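Local coordinates for protein type II restriction enzyme BsoBI (PDB 1DC1) that recognises the double-stranded DNA sequence 5'-CYCGRG-3' as a homodimer and cuts it after the first cytosine, leaving 5'-phosphate ends, at residues D[256-261]-D[293-298]. Sequence-based numbering, arbitrary orientation.
Sequences TANTAL and WDQLQS
Asn258 and Gln295 bridge two helices through their terminal amides, the one direct touch between 256-261 and 293-298. NE2 of Gln295 donates to OD1 of Asn258 over 3.0 Å, in a nearly straight bond (165° at the hydrogen). The two amide planes are turned 55° apart: the acceptor lies almost in the plane of the Gln295 amide, whereas the donor nitrogen sits above the carbonyl plane of Asn258, well off a lone pair. A water closes the group into a small ring, donating to Asn258 OD1 at 2.9 Å and to Gln295 OE1 at 2.7 Å. OD1 thus accepts two hydrogen bonds, and both ends of the glutamine amide are engaged, which fixes its rotation. Gln295 spans the gap because its chain runs extended beyond CG (chi2 -167°), reaching across a CA-to-CA separation from Asn258 of 10.3 Å. Were Gln295 cut back to an alanine, Asn258 OD1 would probably lose its amide donor and the water one of its acceptors, undoing the bridge. On its other amide atom, ND2, Asn258 makes a weak hydrogen bond to Thr259 of the second subunit, so the bridge adjoins the dimer interface. Helix 247-270, whose Ala257, Ala260 and Leu261 touch Glu240 on strand 235-242, is thereby tied to helix 286-298, which follows the neighbouring parallel strand 276-281 of the PDDEXK-type core.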
ATOM      1  N   THR D 256      -5.270  -3.059  -8.613  1.00 12.85           N
ATOM      2  CA  THR D 256      -4.573  -1.858  -9.124  1.00 12.15           C
ATOM      3  C   THR D 256      -4.069  -2.065 -10.570  1.00 10.68           C
ATOM      4  O   THR D 256      -4.353  -1.265 -11.475  1.00 12.18           O
ATOM      5  CB  THR D 256      -3.377  -1.485  -8.196  1.00  9.27           C
ATOM      6  OG1 THR D 256      -3.810  -1.491  -6.826  1.00 11.71           O
ATOM      7  CG2 THR D 256      -2.832  -0.152  -8.544  1.00 12.36           C
ATOM      8  N   ALA D 257      -3.356  -3.173 -10.783  1.00 13.27           N
ATOM      9  CA  ALA D 257      -2.782  -3.532 -12.089  1.00 15.26           C
ATOM     10  C   ALA D 257      -3.853  -3.743 -13.140  1.00 14.29           C
ATOM     11  O   ALA D 257      -3.663  -3.375 -14.295  1.00 13.25           O
ATOM     12  CB  ALA D 257      -1.909  -4.779 -11.992  1.00 11.33           C
ATOM     13  N   ASN D 258      -4.974  -4.319 -12.749  1.00 12.28           N
ATOM     14  CA  ASN D 258      -5.992  -4.535 -13.705  1.00 16.05           C
ATOM     15  C   ASN D 258      -6.546  -3.204 -14.218  1.00 15.83           C
ATOM     16  O   ASN D 258      -6.846  -3.105 -15.398  1.00 15.60           O
ATOM     17  CB  ASN D 258      -7.057  -5.420 -13.124  1.00 15.92           C
ATOM     18  CG  ASN D 258      -8.153  -5.667 -14.107  1.00 20.98           C
ATOM     19  OD1 ASN D 258      -7.956  -6.357 -15.093  1.00 20.43           O
ATOM     20  ND2 ASN D 258      -9.309  -5.065 -13.869  1.00 22.78           N
ATOM     21  N   THR D 259      -6.660  -2.173 -13.380  1.00 13.62           N
ATOM     22  CA  THR D 259      -7.136  -0.892 -13.906  1.00 14.75           C
ATOM     23  C   THR D 259      -6.064  -0.330 -14.785  1.00 12.82           C
ATOM     24  O   THR D 259      -6.364   0.228 -15.840  1.00 17.79           O
ATOM     25  CB  THR D 259      -7.459   0.107 -12.826  1.00 12.40           C
ATOM     26  OG1 THR D 259      -8.554  -0.409 -12.093  1.00 17.08           O
ATOM     27  CG2 THR D 259      -7.865   1.444 -13.395  1.00 12.38           C
ATOM     28  N   ALA D 260      -4.805  -0.488 -14.385  1.00 14.41           N
ATOM     29  CA  ALA D 260      -3.703   0.020 -15.202  1.00 13.93           C
ATOM     30  C   ALA D 260      -3.737  -0.622 -16.600  1.00 17.34           C
ATOM     31  O   ALA D 260      -3.595   0.066 -17.612  1.00 19.27           O
ATOM     32  CB  ALA D 260      -2.370  -0.248 -14.537  1.00 11.66           C
ATOM     33  N   LEU D 261      -3.941  -1.933 -16.665  1.00 14.72           N
ATOM     34  CA  LEU D 261      -3.957  -2.593 -17.956  1.00 16.40           C
ATOM     35  C   LEU D 261      -5.199  -2.224 -18.771  1.00 19.42           C
ATOM     36  O   LEU D 261      -5.126  -2.174 -19.981  1.00 18.97           O
ATOM     37  CB  LEU D 261      -3.801  -4.102 -17.757  1.00 17.96           C
ATOM     38  CG  LEU D 261      -2.419  -4.480 -17.203  1.00 16.33           C
ATOM     39  CD1 LEU D 261      -2.495  -5.865 -16.585  1.00 23.35           C
ATOM     40  CD2 LEU D 261      -1.330  -4.471 -18.308  1.00 16.73           C
ATOM     41  N   TRP D 293      -6.854 -16.102 -15.484  1.00 14.13           N
ATOM     42  CA  TRP D 293      -7.160 -17.194 -16.390  1.00 11.44           C
ATOM     43  C   TRP D 293      -8.309 -16.811 -17.332  1.00 13.63           C
ATOM     44  O   TRP D 293      -8.228 -17.018 -18.551  1.00 13.31           O
ATOM     45  CB  TRP D 293      -7.514 -18.403 -15.579  1.00 14.22           C
ATOM     46  CG  TRP D 293      -7.847 -19.560 -16.381  1.00 18.53           C
ATOM     47  CD1 TRP D 293      -9.080 -19.942 -16.788  1.00 16.34           C
ATOM     48  CD2 TRP D 293      -6.939 -20.528 -16.867  1.00 20.68           C
ATOM     49  NE1 TRP D 293      -9.006 -21.101 -17.500  1.00 22.10           N
ATOM     50  CE2 TRP D 293      -7.698 -21.489 -17.570  1.00 25.95           C
ATOM     51  CE3 TRP D 293      -5.548 -20.684 -16.783  1.00 23.79           C
ATOM     52  CZ2 TRP D 293      -7.113 -22.599 -18.191  1.00 29.41           C
ATOM     53  CZ3 TRP D 293      -4.962 -21.775 -17.395  1.00 25.81           C
ATOM     54  CH2 TRP D 293      -5.744 -22.724 -18.092  1.00 29.05           C
ATOM     55  N   ASP D 294      -9.377 -16.244 -16.796  1.00 12.87           N
ATOM     56  CA  ASP D 294     -10.482 -15.821 -17.643  1.00 15.25           C
ATOM     57  C   ASP D 294     -10.020 -14.819 -18.706  1.00 16.48           C
ATOM     58  O   ASP D 294     -10.454 -14.867 -19.862  1.00 13.06           O
ATOM     59  CB  ASP D 294     -11.576 -15.179 -16.802  1.00 17.02           C
ATOM     60  CG  ASP D 294     -12.343 -16.200 -16.014  1.00 21.92           C
ATOM     61  OD1 ASP D 294     -12.101 -17.403 -16.286  1.00 22.63           O
ATOM     62  OD2 ASP D 294     -13.163 -15.814 -15.140  1.00 25.97           O
ATOM     63  N   GLN D 295      -9.164 -13.885 -18.302  1.00 14.79           N
ATOM     64  CA  GLN D 295      -8.635 -12.856 -19.222  1.00 15.83           C
ATOM     65  C   GLN D 295      -7.711 -13.459 -20.274  1.00 15.12           C
ATOM     66  O   GLN D 295      -7.671 -12.978 -21.411  1.00 16.59           O
ATOM     67  CB  GLN D 295      -7.903 -11.748 -18.432  1.00 14.38           C
ATOM     68  CG  GLN D 295      -8.861 -10.892 -17.632  1.00 11.78           C
ATOM     69  CD  GLN D 295      -8.210  -9.634 -17.106  1.00 17.07           C
ATOM     70  OE1 GLN D 295      -7.230  -9.185 -17.656  1.00 20.04           O
ATOM     71  NE2 GLN D 295      -8.753  -9.065 -16.035  1.00 15.80           N
ATOM     72  N   LEU D 296      -6.949 -14.483 -19.897  1.00 12.95           N
ATOM     73  CA  LEU D 296      -6.097 -15.146 -20.877  1.00 16.31           C
ATOM     74  C   LEU D 296      -7.014 -15.889 -21.886  1.00 17.25           C
ATOM     75  O   LEU D 296      -6.785 -15.848 -23.082  1.00 15.23           O
ATOM     76  CB  LEU D 296      -5.145 -16.156 -20.217  1.00 16.40           C
ATOM     77  CG  LEU D 296      -3.986 -15.578 -19.374  1.00 15.54           C
ATOM     78  CD1 LEU D 296      -3.404 -16.704 -18.506  1.00 14.33           C
ATOM     79  CD2 LEU D 296      -2.884 -14.898 -20.248  1.00 13.41           C
ATOM     80  N   GLN D 297      -8.053 -16.556 -21.398  1.00 19.76           N
ATOM     81  CA  GLN D 297      -9.001 -17.286 -22.265  1.00 16.20           C
ATOM     82  C   GLN D 297      -9.745 -16.323 -23.205  1.00 15.64           C
ATOM     83  O   GLN D 297      -9.949 -16.584 -24.374  1.00 18.80           O
ATOM     84  CB  GLN D 297     -10.012 -18.000 -21.379  1.00 14.20           C
ATOM     85  CG  GLN D 297      -9.359 -19.055 -20.616  1.00 15.01           C
ATOM     86  CD  GLN D 297      -8.884 -20.152 -21.519  1.00 22.35           C
ATOM     87  OE1 GLN D 297      -9.609 -20.572 -22.395  1.00 30.66           O
ATOM     88  NE2 GLN D 297      -7.672 -20.632 -21.310  1.00 28.10           N
ATOM     89  N   SER D 298     -10.132 -15.170 -22.693  1.00 18.12           N
ATOM     90  CA  SER D 298     -10.865 -14.193 -23.489  1.00 19.34           C
ATOM     91  C   SER D 298      -9.955 -13.384 -24.400  1.00 20.66           C
ATOM     92  O   SER D 298     -10.413 -12.628 -25.244  1.00 18.92           O
ATOM     93  CB  SER D 298     -11.630 -13.206 -22.589  1.00 19.01           C
ATOM     94  OG  SER D 298     -10.768 -12.178 -22.116  1.00 20.32           O
TER
HETATM   95  O   HOH W   1      -5.854  -6.950 -17.070  1.00 20.33           O